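Local atomic coordinates of glycosyl hydrolases family 31 family protein (Aspergillus niger, PDB entry 6DRU), a protein that hydrolyses terminal alpha-xylosidic linkages, releasing alpha-xylose from the non-reducing end glucose of xyloglucan oligosaccharides. Residues Tyr335-Ala340 and Arg373-Ser378; Ile362-Ser367 and Gly400-Ala405. One frame throughout, in Å; residues are numbered along the deposited sequence.

Interaction 1 of 2, residues Tyr335-Ala340 and Arg373-Ser378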
ATOM      1  N   TYR A 335       2.993  29.550  15.832  1.00 52.62           N
ATOM      2  CA  TYR A 335       2.797  28.103  15.788  1.00 61.32           C
ATOM      3  C   TYR A 335       1.342  27.718  16.023  1.00 68.98           C
ATOM      4  O   TYR A 335       0.800  26.859  15.319  1.00 73.08           O
ATOM      5  CB  TYR A 335       3.696  27.412  16.810  1.00 58.57           C
ATOM      6  CG  TYR A 335       3.407  25.934  16.943  1.00 59.05           C
ATOM      7  CD1 TYR A 335       3.600  25.071  15.871  1.00 62.18           C
ATOM      8  CD2 TYR A 335       2.934  25.400  18.133  1.00 63.42           C
ATOM      9  CE1 TYR A 335       3.334  23.719  15.983  1.00 62.35           C
ATOM     10  CE2 TYR A 335       2.666  24.048  18.256  1.00 51.91           C
ATOM     11  CZ  TYR A 335       2.868  23.213  17.178  1.00 61.67           C
ATOM     12  OH  TYR A 335       2.604  21.867  17.291  1.00 55.61           O
ATOM     13  N   ALA A 336       0.692  28.337  17.013  1.00 64.93           N
ATOM     14  CA  ALA A 336      -0.689  27.979  17.316  1.00 49.75           C
ATOM     15  C   ALA A 336      -1.622  28.324  16.160  1.00 52.18           C
ATOM     16  O   ALA A 336      -2.488  27.523  15.793  1.00 53.35           O
ATOM     17  CB  ALA A 336      -1.141  28.676  18.599  1.00 47.16           C
ATOM     18  N   ALA A 337      -1.454  29.510  15.571  1.00 54.80           N
ATOM     19  CA  ALA A 337      -2.313  29.912  14.461  1.00 51.96           C
ATOM     20  C   ALA A 337      -2.065  29.053  13.228  1.00 59.93           C
ATOM     21  O   ALA A 337      -3.014  28.653  12.543  1.00 58.66           O
ATOM     22  CB  ALA A 337      -2.099  31.389  14.140  1.00 56.76           C
ATOM     23  N   LEU A 338      -0.796  28.767  12.925  1.00 61.78           N
ATOM     24  CA  LEU A 338      -0.478  27.925  11.775  1.00 60.09           C
ATOM     25  C   LEU A 338      -1.035  26.522  11.955  1.00 59.64           C
ATOM     26  O   LEU A 338      -1.489  25.895  10.990  1.00 60.65           O
ATOM     27  CB  LEU A 338       1.036  27.871  11.573  1.00 59.35           C
ATOM     28  CG  LEU A 338       1.707  29.143  11.064  1.00 55.67           C
ATOM     29  CD1 LEU A 338       3.192  29.114  11.374  1.00 46.90           C
ATOM     30  CD2 LEU A 338       1.474  29.280   9.571  1.00 49.00           C
ATOM     31  N   GLN A 339      -1.004  26.010  13.186  1.00 67.82           N
ATOM     32  CA  GLN A 339      -1.514  24.671  13.451  1.00 60.28           C
ATOM     33  C   GLN A 339      -3.036  24.630  13.361  1.00 55.40           C
ATOM     34  O   GLN A 339      -3.605  23.686  12.802  1.00 59.74           O
ATOM     35  CB  GLN A 339      -1.045  24.204  14.828  1.00 45.60           C
ATOM     36  CG  GLN A 339      -1.248  22.728  15.084  1.00 62.62           C
ATOM     37  CD  GLN A 339      -0.244  21.875  14.345  1.00 58.05           C
ATOM     38  OE1 GLN A 339      -0.558  21.279  13.315  1.00 77.76           O
ATOM     39  NE2 GLN A 339       0.973  21.810  14.869  1.00 53.25           N
ATOM     40  N   ALA A 340      -3.708  25.655  13.894  1.00 55.69           N
ATOM     41  CA  ALA A 340      -5.164  25.624  13.987  1.00 57.47           C
ATOM     42  C   ALA A 340      -5.820  25.794  12.623  1.00 56.44           C
ATOM     43  O   ALA A 340      -6.845  25.164  12.340  1.00 65.15           O
ATOM     44  CB  ALA A 340      -5.648  26.705  14.953  1.00 57.52           C
ATOM     45  N   ARG A 373       0.089  30.716   2.022  1.00 62.59           N
ATOM     46  CA  ARG A 373       0.860  31.725   1.300  1.00 54.25           C
ATOM     47  C   ARG A 373       0.471  33.129   1.748  1.00 58.95           C
ATOM     48  O   ARG A 373       1.328  34.012   1.867  1.00 63.22           O
ATOM     49  CB  ARG A 373       0.675  31.559  -0.208  1.00 58.25           C
ATOM     50  CG  ARG A 373       1.243  30.258  -0.758  1.00 52.07           C
ATOM     51  CD  ARG A 373       1.484  30.360  -2.251  1.00 51.25           C
ATOM     52  NE  ARG A 373       0.254  30.588  -3.007  1.00 57.42           N
ATOM     53  CZ  ARG A 373      -0.510  29.618  -3.498  1.00 61.03           C
ATOM     54  NH1 ARG A 373      -0.175  28.348  -3.308  1.00 51.70           N
ATOM     55  NH2 ARG A 373      -1.609  29.916  -4.180  1.00 63.95           N
ATOM     56  N   LYS A 374      -0.819  33.347   2.017  1.00 57.59           N
ATOM     57  CA  LYS A 374      -1.261  34.654   2.489  1.00 50.04           C
ATOM     58  C   LYS A 374      -0.780  34.922   3.905  1.00 60.40           C
ATOM     59  O   LYS A 374      -0.357  36.041   4.222  1.00 61.76           O
ATOM     60  CB  LYS A 374      -2.786  34.742   2.450  1.00 56.00           C
ATOM     61  CG  LYS A 374      -3.322  35.892   3.304  1.00 91.83           C
ATOM     62  CD  LYS A 374      -4.774  36.238   3.031  1.00 91.23           C
ATOM     63  CE  LYS A 374      -5.449  36.756   4.301  1.00 99.39           C
ATOM     64  NZ  LYS A 374      -4.537  37.605   5.115  1.00 88.86           N
ATOM     65  N   PHE A 375      -0.820  33.901   4.762  1.00 63.11           N
ATOM     66  CA  PHE A 375      -0.342  34.062   6.130  1.00 56.33           C
ATOM     67  C   PHE A 375       1.122  34.469   6.154  1.00 61.32           C
ATOM     68  O   PHE A 375       1.526  35.318   6.958  1.00 63.04           O
ATOM     69  CB  PHE A 375      -0.552  32.765   6.912  1.00 52.11           C
ATOM     70  CG  PHE A 375      -0.178  32.862   8.367  1.00 58.45           C
ATOM     71  CD1 PHE A 375       1.133  32.686   8.779  1.00 57.10           C
ATOM     72  CD2 PHE A 375      -1.144  33.120   9.322  1.00 49.19           C
ATOM     73  CE1 PHE A 375       1.472  32.775  10.114  1.00 60.32           C
ATOM     74  CE2 PHE A 375      -0.810  33.207  10.658  1.00 46.49           C
ATOM     75  CZ  PHE A 375       0.500  33.035  11.053  1.00 63.00           C
ATOM     76  N   LEU A 376       1.934  33.880   5.274  1.00 68.31           N
ATOM     77  CA  LEU A 376       3.368  34.142   5.316  1.00 59.56           C
ATOM     78  C   LEU A 376       3.696  35.527   4.773  1.00 59.39           C
ATOM     79  O   LEU A 376       4.588  36.205   5.292  1.00 61.71           O
ATOM     80  CB  LEU A 376       4.119  33.059   4.541  1.00 46.76           C
ATOM     81  CG  LEU A 376       5.550  33.372   4.109  1.00 52.91           C
ATOM     82  CD1 LEU A 376       6.469  33.430   5.315  1.00 58.62           C
ATOM     83  CD2 LEU A 376       6.033  32.329   3.115  1.00 53.72           C
ATOM     84  N   TRP A 377       2.971  35.977   3.743  1.00 57.24           N
ATOM     85  CA  TRP A 377       3.209  37.324   3.238  1.00 56.36           C
ATOM     86  C   TRP A 377       2.762  38.381   4.234  1.00 54.43           C
ATOM     87  O   TRP A 377       3.385  39.444   4.328  1.00 64.34           O
ATOM     88  CB  TRP A 377       2.503  37.540   1.900  1.00 53.76           C
ATOM     89  CG  TRP A 377       2.802  38.890   1.340  1.00 59.23           C
ATOM     90  CD1 TRP A 377       1.929  39.923   1.174  1.00 59.64           C
ATOM     91  CD2 TRP A 377       4.080  39.368   0.903  1.00 61.26           C
ATOM     92  NE1 TRP A 377       2.581  41.012   0.645  1.00 56.04           N
ATOM     93  CE2 TRP A 377       3.902  40.697   0.472  1.00 60.10           C
ATOM     94  CE3 TRP A 377       5.355  38.799   0.828  1.00 56.50           C
ATOM     95  CZ2 TRP A 377       4.951  41.464  -0.031  1.00 64.74           C
ATOM     96  CZ3 TRP A 377       6.395  39.562   0.331  1.00 62.70           C
ATOM     97  CH2 TRP A 377       6.187  40.881  -0.091  1.00 63.83           C
ATOM     98  N   SER A 378       1.687  38.116   4.979  1.00 65.74           N
ATOM     99  CA  SER A 378       1.258  39.055   6.009  1.00 66.06           C
ATOM    100  C   SER A 378       2.349  39.264   7.052  1.00 69.53           C
ATOM    101  O   SER A 378       2.440  40.343   7.649  1.00 75.93           O
ATOM    102  CB  SER A 378      -0.027  38.560   6.669  1.00 65.24           C
ATOM    103  OG  SER A 378       0.239  37.479   7.545  1.00 71.51           O
TER
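With CG anti to the backbone N (chi1 -176°), the F375 side chain reaches from its helix to L338, whose CG is turned opposite its own carbonyl carbon (chi1 -71°). This second torsion matters because the CB of L338 is not aimed at the other helix, yet one methyl branch still arrives there: CD2 lies over one face of the F375 ring, 3.5 Å from CD1 of F375. The branch carbon CG of L338 sits beyond the rim, 3.8 Å from F375 CE1. On the far part of the ring, A337 CB approaches CE2 of F375 obliquely at 4.1 Å. No hydrogen bond joins the two segments, so the evidence is for purely apolar packing, with 130 Å² buried and the nearest CA atoms, those of L338 and F375, 8.3 Å apart. Within the TIM-barrel domain, helix 370-385 makes the connection between the parallel neighbouring strands 319-328 and 391-394, a beta-alpha-beta crossover; the short helix 335-340 belongs to the extra chain inserted after the first of these strands. L338 also packs on V328 of that strand and on L344. Within the longer helix, S378 OG donates to F375 O at 2.6 Å, from 33° out of the carbonyl plane. Away from F375, the Y335 OH of helix 335-340 is hydrogen-bonded to Q411 of a second subunit.

Interaction 2 of 2, residues Ile362-Ser367 and Gly400-Ala405. With BGC (beta-D-glucopyranose), chain F.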
ATOM      1  N   ILE A 362      10.635  20.270  13.608  1.00 52.88           N
ATOM      2  CA  ILE A 362       9.863  21.341  12.992  1.00 53.82           C
ATOM      3  C   ILE A 362       8.871  20.765  11.987  1.00 57.31           C
ATOM      4  O   ILE A 362       8.879  19.573  11.674  1.00 52.02           O
ATOM      5  CB  ILE A 362      10.774  22.379  12.310  1.00 51.69           C
ATOM      6  CG1 ILE A 362      11.801  21.682  11.413  1.00 53.69           C
ATOM      7  CG2 ILE A 362      11.480  23.227  13.351  1.00 54.31           C
ATOM      8  CD1 ILE A 362      11.360  21.488   9.969  1.00 51.13           C
ATOM      9  N   ARG A 363       8.012  21.650  11.480  1.00 52.54           N
ATOM     10  CA  ARG A 363       7.074  21.348  10.407  1.00 54.01           C
ATOM     11  C   ARG A 363       7.170  22.448   9.361  1.00 58.11           C
ATOM     12  O   ARG A 363       7.176  23.634   9.707  1.00 62.39           O
ATOM     13  CB  ARG A 363       5.635  21.251  10.930  1.00 51.19           C
ATOM     14  CG  ARG A 363       5.454  20.331  12.124  1.00 58.47           C
ATOM     15  CD  ARG A 363       4.339  20.829  13.035  1.00 56.30           C
ATOM     16  NE  ARG A 363       4.273  20.069  14.279  1.00 61.69           N
ATOM     17  CZ  ARG A 363       3.463  19.036  14.483  1.00 58.23           C
ATOM     18  NH1 ARG A 363       2.636  18.636  13.526  1.00 58.18           N
ATOM     19  NH2 ARG A 363       3.478  18.402  15.648  1.00 55.42           N
ATOM     20  N   ASN A 364       7.247  22.062   8.091  1.00 50.15           N
ATOM     21  CA  ASN A 364       7.266  23.037   7.010  1.00 44.54           C
ATOM     22  C   ASN A 364       5.864  23.574   6.757  1.00 55.69           C
ATOM     23  O   ASN A 364       4.885  22.823   6.771  1.00 58.70           O
ATOM     24  CB  ASN A 364       7.818  22.416   5.728  1.00 53.02           C
ATOM     25  CG  ASN A 364       9.321  22.554   5.613  1.00 57.18           C
ATOM     26  OD1 ASN A 364      10.022  22.725   6.610  1.00 57.23           O
ATOM     27  ND2 ASN A 364       9.828  22.484   4.387  1.00 50.16           N
ATOM     28  N   TYR A 365       5.772  24.881   6.523  1.00 58.29           N
ATOM     29  CA  TYR A 365       4.493  25.457   6.145  1.00 54.34           C
ATOM     30  C   TYR A 365       4.097  24.962   4.756  1.00 59.60           C
ATOM     31  O   TYR A 365       4.937  24.553   3.950  1.00 63.53           O
ATOM     32  CB  TYR A 365       4.553  26.987   6.187  1.00 45.01           C
ATOM     33  CG  TYR A 365       4.826  27.657   4.858  1.00 58.72           C
ATOM     34  CD1 TYR A 365       3.873  28.481   4.274  1.00 53.06           C
ATOM     35  CD2 TYR A 365       6.028  27.463   4.183  1.00 61.79           C
ATOM     36  CE1 TYR A 365       4.104  29.098   3.060  1.00 54.92           C
ATOM     37  CE2 TYR A 365       6.267  28.074   2.962  1.00 60.32           C
ATOM     38  CZ  TYR A 365       5.300  28.891   2.408  1.00 64.34           C
ATOM     39  OH  TYR A 365       5.525  29.508   1.198  1.00 63.40           O
ATOM     40  N   ASP A 366       2.798  24.998   4.478  1.00 64.09           N
ATOM     41  CA  ASP A 366       2.256  24.410   3.254  1.00 63.90           C
ATOM     42  C   ASP A 366       2.187  25.481   2.173  1.00 58.82           C
ATOM     43  O   ASP A 366       1.222  26.244   2.098  1.00 57.77           O
ATOM     44  CB  ASP A 366       0.887  23.797   3.523  1.00 57.89           C
ATOM     45  CG  ASP A 366       0.379  22.973   2.358  1.00 58.94           C
ATOM     46  OD1 ASP A 366       1.153  22.753   1.402  1.00 61.16           O
ATOM     47  OD2 ASP A 366      -0.796  22.550   2.397  1.00 74.26           O
ATOM     48  N   SER A 367       3.213  25.535   1.319  1.00 53.75           N
ATOM     49  CA  SER A 367       3.218  26.511   0.235  1.00 57.71           C
ATOM     50  C   SER A 367       2.146  26.222  -0.808  1.00 60.18           C
ATOM     51  O   SER A 367       1.764  27.131  -1.552  1.00 58.55           O
ATOM     52  CB  SER A 367       4.593  26.558  -0.435  1.00 62.55           C
ATOM     53  OG  SER A 367       4.895  25.332  -1.081  1.00 64.67           O
ATOM     54  N   GLY A 400       9.493  18.594   1.337  1.00 65.06           N
ATOM     55  CA  GLY A 400       9.607  17.355   2.081  1.00 61.91           C
ATOM     56  C   GLY A 400      10.388  17.529   3.368  1.00 57.43           C
ATOM     57  O   GLY A 400       9.839  17.974   4.379  1.00 59.97           O
ATOM     58  N   ALA A 401      11.671  17.179   3.341  1.00 52.00           N
ATOM     59  CA  ALA A 401      12.562  17.445   4.463  1.00 57.17           C
ATOM     60  C   ALA A 401      12.953  18.923   4.446  1.00 56.07           C
ATOM     61  O   ALA A 401      12.409  19.726   3.684  1.00 64.15           O
ATOM     62  CB  ALA A 401      13.776  16.521   4.410  1.00 52.81           C
ATOM     63  N   LEU A 402      13.915  19.302   5.281  1.00 55.67           N
ATOM     64  CA  LEU A 402      14.329  20.701   5.380  1.00 61.63           C
ATOM     65  C   LEU A 402      15.596  20.933   4.556  1.00 68.23           C
ATOM     66  O   LEU A 402      16.683  21.193   5.072  1.00 68.67           O
ATOM     67  CB  LEU A 402      14.520  21.096   6.842  1.00 56.98           C
ATOM     68  CG  LEU A 402      14.671  22.594   7.118  1.00 59.51           C
ATOM     69  CD1 LEU A 402      13.632  23.398   6.349  1.00 57.51           C
ATOM     70  CD2 LEU A 402      14.572  22.876   8.608  1.00 56.22           C
ATOM     71  N   GLY A 403      15.437  20.805   3.238  1.00 54.33           N
ATOM     72  CA  GLY A 403      16.432  21.273   2.296  1.00 66.53           C
ATOM     73  C   GLY A 403      17.538  20.299   1.946  1.00 66.84           C
ATOM     74  O   GLY A 403      18.310  20.579   1.018  1.00 67.70           O
ATOM     75  N   GLU A 404      17.655  19.175   2.646  1.00 56.34           N
ATOM     76  CA  GLU A 404      18.733  18.230   2.411  1.00 46.28           C
ATOM     77  C   GLU A 404      18.179  16.869   2.013  1.00 56.37           C
ATOM     78  O   GLU A 404      16.992  16.578   2.184  1.00 57.11           O
ATOM     79  CB  GLU A 404      19.627  18.085   3.650  1.00 56.43           C
ATOM     80  CG  GLU A 404      20.168  19.400   4.182  1.00 58.09           C
ATOM     81  CD  GLU A 404      21.301  19.950   3.338  1.00 67.10           C
ATOM     82  OE1 GLU A 404      21.779  19.230   2.436  1.00 70.31           O
ATOM     83  OE2 GLU A 404      21.710  21.106   3.575  1.00 68.44           O
ATOM     84  N   ALA A 405      19.064  16.032   1.475  1.00 59.56           N
ATOM     85  CA  ALA A 405      18.723  14.674   1.078  1.00 53.07           C
ATOM     86  C   ALA A 405      18.767  13.695   2.243  1.00 55.20           C
ATOM     87  O   ALA A 405      18.664  12.484   2.026  1.00 67.08           O
ATOM     88  CB  ALA A 405      19.659  14.199  -0.035  1.00 56.84           C
TER
HETATM   89  C2  BGC F   5      24.276  21.275   7.188  1.00 78.70           C
HETATM   90  C3  BGC F   5      23.019  21.216   6.393  1.00 77.59           C
HETATM   91  C4  BGC F   5      22.212  22.511   6.600  1.00 70.77           C
HETATM   92  C5  BGC F   5      23.083  23.711   6.356  1.00 73.66           C
HETATM   93  C6  BGC F   5      22.312  24.981   6.690  1.00 72.71           C
HETATM   94  C1  BGC F   5      25.021  22.522   6.788  1.00 74.67           C
HETATM   95  O2  BGC F   5      25.091  20.109   6.933  1.00 83.71           O
HETATM   96  O3  BGC F   5      22.275  20.125   6.801  1.00 76.03           O
HETATM   97  O4  BGC F   5      21.126  22.544   5.702  1.00 63.38           O
HETATM   98  O5  BGC F   5      24.236  23.652   7.173  1.00 79.50           O
HETATM   99  O6  BGC F   5      23.215  26.052   6.863  1.00 61.37           O
HETATM  100  O   HOH W   1      12.226  22.242   2.604  1.00 52.96           O
HETATM  101  O   HOH W   2       8.126  20.758   2.631  1.00 60.32           O
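L402 and I362 touch through their branch ends, L402 CD2 lying 3.8 Å from I362 CD1, and the two side chains cross at about a right angle. The other methyl, L402 CD1, rests 3.7 Å from N364 OD1, so one leucine spans two residues of the strand that point to the same side. The amide end of N364 does not bond the loop directly. Its ND2 instead donates to two waters, each at 3.0 Å: water 1 passes a hydrogen bond on to A401 O at 2.7 Å, and water 2 accepts from G400 N at 2.9 Å. In this TIM-barrel domain the loop follows strand 391-394, after which comes the active-site D395; the side chain of L402 is about 8 Å from that of D395. A second shell sets the loop backbone, with L402 N bonded to D355 and G400 N also to Y427. Farther along, a kink at chi2 of E404 (-76°) turns the carboxylate to the bound beta-D-glucopyranose, whose O4 donates to OE2 of E404 at 2.6 Å. The same carboxylate is held through OE2 by N173 and through OE1 by a salt bridge to K119 of a third subunit.

In the fold
Along the chain the four segments alternate: 335-340, 362-367, 373-378, then 400-405, all within the TIM-barrel domain and with the two contact centres 15 Å apart. Strand 360-364, antiparallel to strand 319-328, leads directly into helix 370-385, so segment 362-367 of interaction 2 directly precedes segment 373-378 of interaction 1. The two also touch: R373 NH1 is 2.9 Å from S367 O, a probable hydrogen bond, and L376 packs against Y365. Interaction 1 lies toward the outside, 28 Å from the chain centre and away from the annotated sites, whereas interaction 2, at 19 Å, borders the sugar-binding region. The first segment of each also carries a residue meeting the second subunit, Y335 and R363 respectively, though neither joins its own contact.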